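Local coordinates for protein class I SAM-dependent methyltransferase (Silicibacter pomeroyi DSS-3, PDB 3CVO) that is of unknown function but probably transfers methyl groups from S-adenosylmethionine as a class I methyltransferase with a Rossmann-like fold, at residues A31-Y37 / R121-L127; P111-W115 / A139-I144. All blocks are in the same frame, centred on the assembly; numbering follows the deposited sequence. Where two conformers were deposited one is given.

Contact 1: A31-Y37 / R121-L127. With EDO (1,2-ethanediol), chain H; EDO (1,2-ethanediol), chain J.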
ATOM      1  N   ALA A  31      -1.769  25.703 -16.612  1.00 22.37           N
ATOM      2  CA  ALA A  31      -1.796  25.399 -15.161  1.00 21.70           C
ATOM      3  C   ALA A  31      -1.353  26.570 -14.300  1.00 24.22           C
ATOM      4  O   ALA A  31      -0.539  27.390 -14.715  1.00 28.32           O
ATOM      5  CB  ALA A  31      -0.838  24.220 -14.872  1.00 19.99           C
ATOM      6  N   GLU A  32      -1.872  26.631 -13.077  0.50 22.98           N
ATOM      7  CA  GLU A  32      -1.297  27.526 -12.063  0.50 23.24           C
ATOM      8  C   GLU A  32      -0.367  26.754 -11.146  0.50 21.20           C
ATOM      9  O   GLU A  32       0.720  27.220 -10.790  0.50 23.54           O
ATOM     10  CB  GLU A  32      -2.342  28.185 -11.184  0.50 24.31           C
ATOM     11  CG  GLU A  32      -1.685  28.926 -10.023  0.50 29.55           C
ATOM     12  CD  GLU A  32      -2.650  29.436  -8.961  0.50 38.12           C
ATOM     13  OE1 GLU A  32      -3.657  28.743  -8.659  0.50 35.34           O
ATOM     14  OE2 GLU A  32      -2.377  30.539  -8.422  0.50 34.93           O
ATOM     15  N   VAL A  33      -0.818  25.568 -10.766  1.00 19.76           N
ATOM     16  CA  VAL A  33      -0.072  24.695  -9.846  1.00 18.60           C
ATOM     17  C   VAL A  33       0.406  23.487 -10.617  1.00 20.04           C
ATOM     18  O   VAL A  33      -0.363  22.791 -11.260  1.00 19.31           O
ATOM     19  CB  VAL A  33      -0.894  24.305  -8.544  1.00 20.35           C
ATOM     20  CG1 VAL A  33      -0.049  23.448  -7.557  1.00 18.17           C
ATOM     21  CG2 VAL A  33      -1.417  25.565  -7.860  1.00 16.74           C
ATOM     22  N   ILE A  34       1.720  23.262 -10.531  1.00 18.38           N
ATOM     23  CA  ILE A  34       2.382  22.198 -11.272  1.00 19.21           C
ATOM     24  C   ILE A  34       3.103  21.287 -10.297  1.00 19.00           C
ATOM     25  O   ILE A  34       3.834  21.745  -9.470  1.00 21.45           O
ATOM     26  CB  ILE A  34       3.457  22.768 -12.293  1.00 18.54           C
ATOM     27  CG1 ILE A  34       2.795  23.613 -13.386  1.00 19.51           C
ATOM     28  CG2 ILE A  34       4.291  21.599 -12.918  1.00 19.07           C
ATOM     29  CD1 ILE A  34       3.717  24.707 -14.047  1.00 14.77           C
ATOM     30  N   LEU A  35       2.858  19.993 -10.422  1.00 19.88           N
ATOM     31  CA  LEU A  35       3.581  19.003  -9.639  1.00 19.52           C
ATOM     32  C   LEU A  35       4.339  18.120 -10.601  1.00 21.05           C
ATOM     33  O   LEU A  35       3.760  17.606 -11.549  1.00 20.82           O
ATOM     34  CB  LEU A  35       2.590  18.151  -8.787  1.00 18.67           C
ATOM     35  CG  LEU A  35       3.131  16.811  -8.248  1.00 22.74           C
ATOM     36  CD1 LEU A  35       4.342  17.123  -7.322  1.00 17.73           C
ATOM     37  CD2 LEU A  35       2.056  15.958  -7.536  1.00 20.78           C
ATOM     38  N   GLU A  36       5.637  17.975 -10.360  1.00 20.32           N
ATOM     39  CA  GLU A  36       6.467  17.097 -11.148  1.00 21.03           C
ATOM     40  C   GLU A  36       7.065  16.003 -10.324  1.00 20.98           C
ATOM     41  O   GLU A  36       7.467  16.172  -9.162  1.00 19.37           O
ATOM     42  CB  GLU A  36       7.618  17.870 -11.825  1.00 21.65           C
ATOM     43  CG  GLU A  36       7.292  19.092 -12.588  1.00 23.71           C
ATOM     44  CD  GLU A  36       8.532  19.664 -13.249  1.00 23.24           C
ATOM     45  OE1 GLU A  36       9.554  19.832 -12.525  1.00 23.45           O
ATOM     46  OE2 GLU A  36       8.504  19.920 -14.494  1.00 22.82           O
ATOM     47  N   TYR A  37       7.097  14.834 -10.931  1.00 19.78           N
ATOM     48  CA  TYR A  37       7.950  13.773 -10.404  1.00 19.76           C
ATOM     49  C   TYR A  37       9.130  13.630 -11.354  1.00 21.42           C
ATOM     50  O   TYR A  37       8.944  13.313 -12.518  1.00 23.18           O
ATOM     51  CB  TYR A  37       7.173  12.482 -10.345  1.00 18.15           C
ATOM     52  CG  TYR A  37       6.020  12.420  -9.367  1.00 20.10           C
ATOM     53  CD1 TYR A  37       6.222  12.079  -8.055  1.00 19.14           C
ATOM     54  CD2 TYR A  37       4.714  12.660  -9.791  1.00 22.31           C
ATOM     55  CE1 TYR A  37       5.148  11.951  -7.155  1.00 18.25           C
ATOM     56  CE2 TYR A  37       3.632  12.531  -8.924  1.00 21.94           C
ATOM     57  CZ  TYR A  37       3.860  12.174  -7.596  1.00 19.36           C
ATOM     58  OH  TYR A  37       2.843  11.962  -6.694  1.00 20.52           O
ATOM     59  N   ARG A 121      -0.680  22.500  -2.225  1.00 24.15           N
ATOM     60  CA  ARG A 121      -1.580  23.143  -3.168  1.00 25.23           C
ATOM     61  C   ARG A 121      -1.998  22.102  -4.199  1.00 22.55           C
ATOM     62  O   ARG A 121      -1.167  21.430  -4.791  1.00 23.99           O
ATOM     63  CB  ARG A 121      -0.868  24.299  -3.893  1.00 27.60           C
ATOM     64  CG  ARG A 121      -0.234  25.378  -2.988  1.00 32.48           C
ATOM     65  CD  ARG A 121      -1.087  26.591  -2.784  1.00 39.21           C
ATOM     66  NE  ARG A 121      -1.639  27.156  -4.022  1.00 46.33           N
ATOM     67  CZ  ARG A 121      -1.070  28.123  -4.738  1.00 48.23           C
ATOM     68  NH1 ARG A 121       0.093  28.641  -4.359  1.00 48.95           N
ATOM     69  NH2 ARG A 121      -1.664  28.566  -5.845  1.00 42.47           N
ATOM     70  N   HIS A 122      -3.290  21.984  -4.425  1.00 23.10           N
ATOM     71  CA  HIS A 122      -3.802  21.003  -5.383  1.00 18.53           C
ATOM     72  C   HIS A 122      -3.293  21.337  -6.789  1.00 23.04           C
ATOM     73  O   HIS A 122      -3.466  22.448  -7.286  1.00 22.72           O
ATOM     74  CB  HIS A 122      -5.347  20.961  -5.413  1.00 20.13           C
ATOM     75  CG  HIS A 122      -5.910  19.736  -6.055  1.00 21.03           C
ATOM     76  ND1 HIS A 122      -5.733  19.431  -7.392  1.00 23.53           N
ATOM     77  CD2 HIS A 122      -6.700  18.758  -5.548  1.00 21.67           C
ATOM     78  CE1 HIS A 122      -6.363  18.297  -7.664  1.00 23.77           C
ATOM     79  NE2 HIS A 122      -6.942  17.863  -6.560  1.00 19.38           N
ATOM     80  N   PRO A 123      -2.690  20.356  -7.448  1.00 20.16           N
ATOM     81  CA  PRO A 123      -2.152  20.606  -8.789  1.00 20.71           C
ATOM     82  C   PRO A 123      -3.235  20.722  -9.806  1.00 22.10           C
ATOM     83  O   PRO A 123      -4.365  20.235  -9.606  1.00 18.84           O
ATOM     84  CB  PRO A 123      -1.290  19.366  -9.090  1.00 24.04           C
ATOM     85  CG  PRO A 123      -1.274  18.565  -7.899  1.00 23.71           C
ATOM     86  CD  PRO A 123      -2.267  19.067  -6.893  1.00 25.75           C
ATOM     87  N   ASP A 124      -2.866  21.405 -10.878  1.00 20.90           N
ATOM     88  CA  ASP A 124      -3.662  21.480 -12.101  1.00 21.30           C
ATOM     89  C   ASP A 124      -3.108  20.535 -13.139  1.00 21.36           C
ATOM     90  O   ASP A 124      -3.846  19.970 -13.920  1.00 19.88           O
ATOM     91  CB  ASP A 124      -3.628  22.887 -12.635  1.00 23.88           C
ATOM     92  CG  ASP A 124      -4.241  23.882 -11.662  1.00 26.44           C
ATOM     93  OD1 ASP A 124      -5.341  23.578 -11.168  1.00 25.17           O
ATOM     94  OD2 ASP A 124      -3.630  24.938 -11.388  1.00 26.49           O
ATOM     95  N   VAL A 125      -1.785  20.395 -13.130  1.00 22.28           N
ATOM     96  CA  VAL A 125      -1.070  19.443 -13.997  1.00 18.68           C
ATOM     97  C   VAL A 125      -0.056  18.668 -13.191  1.00 18.95           C
ATOM     98  O   VAL A 125       0.573  19.178 -12.279  1.00 18.73           O
ATOM     99  CB  VAL A 125      -0.372  20.147 -15.227  1.00 22.10           C
ATOM    100  CG1 VAL A 125       0.793  21.022 -14.770  1.00 24.18           C
ATOM    101  CG2 VAL A 125       0.127  19.114 -16.215  1.00 18.58           C
ATOM    102  N   VAL A 126       0.040  17.382 -13.507  1.00 19.31           N
ATOM    103  CA  VAL A 126       1.073  16.499 -12.944  1.00 21.50           C
ATOM    104  C   VAL A 126       1.899  15.901 -14.058  1.00 21.64           C
ATOM    105  O   VAL A 126       1.390  15.344 -15.050  1.00 20.98           O
ATOM    106  CB  VAL A 126       0.471  15.338 -12.091  1.00 23.00           C
ATOM    107  CG1 VAL A 126       1.575  14.359 -11.553  1.00 16.52           C
ATOM    108  CG2 VAL A 126      -0.388  15.920 -10.950  1.00 20.68           C
ATOM    109  N   LEU A 127       3.200  16.009 -13.880  1.00 21.85           N
ATOM    110  CA  LEU A 127       4.138  15.351 -14.786  1.00 21.88           C
ATOM    111  C   LEU A 127       4.813  14.157 -14.125  1.00 21.12           C
ATOM    112  O   LEU A 127       5.401  14.270 -13.071  1.00 20.80           O
ATOM    113  CB  LEU A 127       5.235  16.329 -15.220  1.00 22.10           C
ATOM    114  CG  LEU A 127       6.369  15.703 -16.049  1.00 19.89           C
ATOM    115  CD1 LEU A 127       5.838  15.177 -17.419  1.00 23.15           C
ATOM    116  CD2 LEU A 127       7.559  16.669 -16.257  1.00 19.97           C
TER
HETATM  117  C1  EDO H 205       1.383  19.703  -4.790  1.00 26.49           C
HETATM  118  O1  EDO H 205       1.061  20.692  -5.794  1.00 23.52           O
HETATM  119  C2  EDO H 205       2.409  20.198  -3.790  1.00 25.02           C
HETATM  120  O2  EDO H 205       1.884  21.285  -3.021  1.00 26.13           O
HETATM  121  C1  EDO J 207      -5.696  24.347  -3.348  1.00 51.74           C
HETATM  122  O1  EDO J 207      -5.415  23.293  -2.408  1.00 50.39           O
HETATM  123  C2  EDO J 207      -4.888  25.595  -3.012  1.00 47.56           C
HETATM  124  O2  EDO J 207      -4.518  26.251  -4.237  1.00 52.21           O
HETATM  125  O   HOH W   1      -4.708  26.092  -9.170  1.00 36.78           O
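Ile34, Leu35 and Glu36 lie opposite Val125, Val126 and Leu127 in parallel register at the centre of the Rossmann-like sheet of a class I methyltransferase. Leu35 N donates to Val125 O, Leu127 N returns to Leu35 O (2.9 Å), and Tyr37 N reaches Leu127 O (2.8 Å). Where the pairing begins, Val33 O takes Asp124 N and, weakly, Val125 N. Asp124 adds a side-chain grip: its OD2 accepts Glu32 N at 3.0 Å and Val33 N at 2.9 Å, the two donors arriving from opposite faces of the carboxylate plane. In one of two Glu32 conformers, and so less surely, OE2 forms a salt bridge with Arg121 NH2 (3.3 Å), the carboxylate and guanidinium planes standing 78° apart, and water 1 joins OE1 to Asp124 OD2. Among apolar groups, Val125 CG1 touches Ile34 CG1 and Ala31 CB, each at 3.6 Å; with chi1 at 69° this methyl lies between its own backbone N and carbonyl carbon. Val126 CG1 meets the edge of the Tyr37 ring at CE2 (3.8 Å). Helix 18-30 covers the Ile34 and Val125 face, and strands 53-58 and 148-152 flank the pair.

Contact 2: P111-W115 / A139-I144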
ATOM      1  N   PRO A 111       6.140   8.394  -4.471  1.00 19.72           N
ATOM      2  CA  PRO A 111       4.869   8.766  -5.077  1.00 19.11           C
ATOM      3  C   PRO A 111       3.937   9.541  -4.154  1.00 22.41           C
ATOM      4  O   PRO A 111       3.175  10.413  -4.622  1.00 22.72           O
ATOM      5  CB  PRO A 111       4.260   7.399  -5.492  1.00 19.14           C
ATOM      6  CG  PRO A 111       4.929   6.400  -4.719  1.00 21.79           C
ATOM      7  CD  PRO A 111       6.347   6.928  -4.453  1.00 17.69           C
ATOM      8  N   LEU A 112       3.945   9.207  -2.846  1.00 20.38           N
ATOM      9  CA  LEU A 112       2.853   9.628  -1.967  1.00 22.46           C
ATOM     10  C   LEU A 112       3.085  10.850  -1.057  1.00 19.86           C
ATOM     11  O   LEU A 112       2.134  11.518  -0.698  1.00 19.47           O
ATOM     12  CB  LEU A 112       2.394   8.458  -1.080  1.00 21.23           C
ATOM     13  CG  LEU A 112       1.621   7.354  -1.813  1.00 26.15           C
ATOM     14  CD1 LEU A 112       1.555   6.021  -0.994  1.00 23.81           C
ATOM     15  CD2 LEU A 112       0.211   7.852  -2.208  1.00 22.61           C
ATOM     16  N   ALA A 113       4.302  11.093  -0.608  1.00 18.93           N
ATOM     17  CA  ALA A 113       4.521  12.070   0.471  1.00 19.75           C
ATOM     18  C   ALA A 113       4.080  13.492   0.094  1.00 20.24           C
ATOM     19  O   ALA A 113       3.579  14.258   0.933  1.00 21.62           O
ATOM     20  CB  ALA A 113       6.027  12.075   0.941  1.00 19.53           C
ATOM     21  N   VAL A 114       4.328  13.856  -1.159  1.00 20.90           N
ATOM     22  CA  VAL A 114       4.056  15.231  -1.636  1.00 20.31           C
ATOM     23  C   VAL A 114       2.585  15.576  -1.482  1.00 23.65           C
ATOM     24  O   VAL A 114       2.226  16.733  -1.232  1.00 24.56           O
ATOM     25  CB  VAL A 114       4.567  15.456  -3.110  1.00 21.11           C
ATOM     26  CG1 VAL A 114       3.851  14.531  -4.113  1.00 18.12           C
ATOM     27  CG2 VAL A 114       4.502  16.954  -3.507  1.00 21.70           C
ATOM     28  N   TRP A 115       1.730  14.565  -1.549  1.00 22.45           N
ATOM     29  CA  TRP A 115       0.274  14.787  -1.385  1.00 21.89           C
ATOM     30  C   TRP A 115      -0.117  15.196   0.053  1.00 24.45           C
ATOM     31  O   TRP A 115      -1.217  15.667   0.304  1.00 24.14           O
ATOM     32  CB  TRP A 115      -0.538  13.577  -1.897  1.00 25.30           C
ATOM     33  CG  TRP A 115      -0.358  13.436  -3.356  1.00 20.42           C
ATOM     34  CD1 TRP A 115       0.602  12.713  -3.998  1.00 23.23           C
ATOM     35  CD2 TRP A 115      -1.107  14.110  -4.365  1.00 22.49           C
ATOM     36  NE1 TRP A 115       0.445  12.847  -5.355  1.00 23.74           N
ATOM     37  CE2 TRP A 115      -0.568  13.734  -5.599  1.00 19.66           C
ATOM     38  CE3 TRP A 115      -2.173  15.020  -4.336  1.00 16.70           C
ATOM     39  CZ2 TRP A 115      -1.050  14.226  -6.800  1.00 19.28           C
ATOM     40  CZ3 TRP A 115      -2.680  15.480  -5.542  1.00 23.01           C
ATOM     41  CH2 TRP A 115      -2.120  15.086  -6.750  1.00 22.27           C
ATOM     42  N   ALA A 139      -1.031   7.276  -7.556  1.00 21.18           N
ATOM     43  CA  ALA A 139      -1.053   8.164  -6.405  1.00 21.65           C
ATOM     44  C   ALA A 139      -1.861   9.423  -6.721  1.00 19.85           C
ATOM     45  O   ALA A 139      -2.705   9.816  -5.953  1.00 23.13           O
ATOM     46  CB  ALA A 139       0.355   8.508  -5.958  1.00 20.94           C
ATOM     47  N   THR A 140      -1.683   9.937  -7.938  1.00 19.10           N
ATOM     48  CA  THR A 140      -2.371  11.142  -8.356  1.00 19.27           C
ATOM     49  C   THR A 140      -3.847  10.822  -8.451  1.00 19.73           C
ATOM     50  O   THR A 140      -4.678  11.522  -7.886  1.00 20.98           O
ATOM     51  CB  THR A 140      -1.830  11.651  -9.712  1.00 21.41           C
ATOM     52  OG1 THR A 140      -0.448  11.973  -9.547  1.00 17.96           O
ATOM     53  CG2 THR A 140      -2.612  12.867 -10.228  1.00 22.66           C
ATOM     54  N   ALA A 141      -4.166   9.719  -9.127  1.00 21.24           N
ATOM     55  CA  ALA A 141      -5.579   9.362  -9.401  1.00 20.94           C
ATOM     56  C   ALA A 141      -6.323   9.209  -8.099  1.00 23.25           C
ATOM     57  O   ALA A 141      -7.461   9.630  -7.949  1.00 22.30           O
ATOM     58  CB  ALA A 141      -5.704   8.056 -10.220  1.00 22.84           C
ATOM     59  N   PHE A 142      -5.655   8.596  -7.134  1.00 19.64           N
ATOM     60  CA  PHE A 142      -6.371   8.275  -5.890  1.00 23.00           C
ATOM     61  C   PHE A 142      -6.351   9.445  -4.899  1.00 23.75           C
ATOM     62  O   PHE A 142      -7.154   9.471  -3.992  1.00 20.45           O
ATOM     63  CB  PHE A 142      -5.782   7.045  -5.222  1.00 22.48           C
ATOM     64  CG  PHE A 142      -5.920   5.803  -6.030  1.00 20.47           C
ATOM     65  CD1 PHE A 142      -7.110   5.480  -6.611  1.00 25.31           C
ATOM     66  CD2 PHE A 142      -4.854   4.943  -6.156  1.00 24.44           C
ATOM     67  CE1 PHE A 142      -7.234   4.352  -7.351  1.00 23.61           C
ATOM     68  CE2 PHE A 142      -4.987   3.791  -6.853  1.00 23.31           C
ATOM     69  CZ  PHE A 142      -6.189   3.505  -7.474  1.00 21.15           C
ATOM     70  N   SER A 143      -5.488  10.428  -5.128  1.00 20.33           N
ATOM     71  CA  SER A 143      -5.246  11.506  -4.123  1.00 20.25           C
ATOM     72  C   SER A 143      -5.919  12.850  -4.448  1.00 20.76           C
ATOM     73  O   SER A 143      -6.170  13.696  -3.578  1.00 22.64           O
ATOM     74  CB  SER A 143      -3.759  11.732  -3.909  1.00 23.12           C
ATOM     75  OG  SER A 143      -3.094  10.601  -3.363  1.00 22.58           O
ATOM     76  N   ILE A 144      -6.159  13.048  -5.721  1.00 18.42           N
ATOM     77  CA  ILE A 144      -6.761  14.295  -6.221  1.00 18.14           C
ATOM     78  C   ILE A 144      -8.202  14.366  -5.736  1.00 18.84           C
ATOM     79  O   ILE A 144      -8.821  13.333  -5.463  1.00 20.22           O
ATOM     80  CB  ILE A 144      -6.703  14.441  -7.761  1.00 17.77           C
ATOM     81  CG1 ILE A 144      -7.389  13.267  -8.504  1.00 22.73           C
ATOM     82  CG2 ILE A 144      -5.227  14.651  -8.292  1.00 18.39           C
ATOM     83  CD1 ILE A 144      -7.538  13.462 -10.009  1.00 21.06           C
TER
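Trp115 lays its indole against Ser143 and Thr140 on the last turn of helix 133-143, a helix flanking the Rossmann-like sheet; the tryptophan itself sits in a short 3-10 segment just after helix 109-112. From CB, which lies 4.2 Å from Ser143 OG, the side chain heads for the helix, and chi1 of -65° sets CG anti to its own carbonyl carbon. CG and CD2 then pass under Ser143 CB, 3.6 Å from CD2. This methylene stands over one face of the indole, 4.0 Å from the centroid of the six-membered ring and 27° off its normal, a CH-pi contact. On the pyrrole side NE1 has Tyr37 OH as its polar partner, so this edge of the ring is held from the sheet. Further along, CZ2 packs on Thr140 OG1 at 3.6 Å, a hydroxyl bonded to Cys136 O. The far corner, CH2, ends on Ile144 CG2 at 3.5 Å, just past the end of the helix. Replacing the indole with the methyl of an alanine is likely to leave Ser143 CB and Ile144 CG2 without their aromatic cover and Tyr37 OH without its indole N-H partner. Beside the indole, Ala139 CB touches both Pro111 O and Leu112 CD2, 3.8 Å from the latter, while Leu112 also packs on Met193 of the second subunit. The serine over the ring is tethered to its own helix: Ser143 OG donates to Ala139 O at 2.7 Å.

The centres of contacts 1 and 2 lie about 11 Å apart, and their segments alternate along the chain: 31-37, 111-115, 121-127, 139-144. Contact 1 joins two adjacent central strands, whereas contact 2 packs helix 109-112 and the 3-10 turn after it, which precede strand 125-128 in the chain, against helix 133-143, which follows that strand. They meet directly, since Tyr37 OH lies 2.6 Å from Pro111 O and 2.9 Å from Trp115 NE1, probable hydrogen bonds both, and Leu35 CD2 packs on Trp115 CZ2. At a second point His122 NE2 rests against Ile144 CA. Segment 111-115 thus packs against both the Leu35 and Tyr37 side of the sheet and the end of helix 133-143.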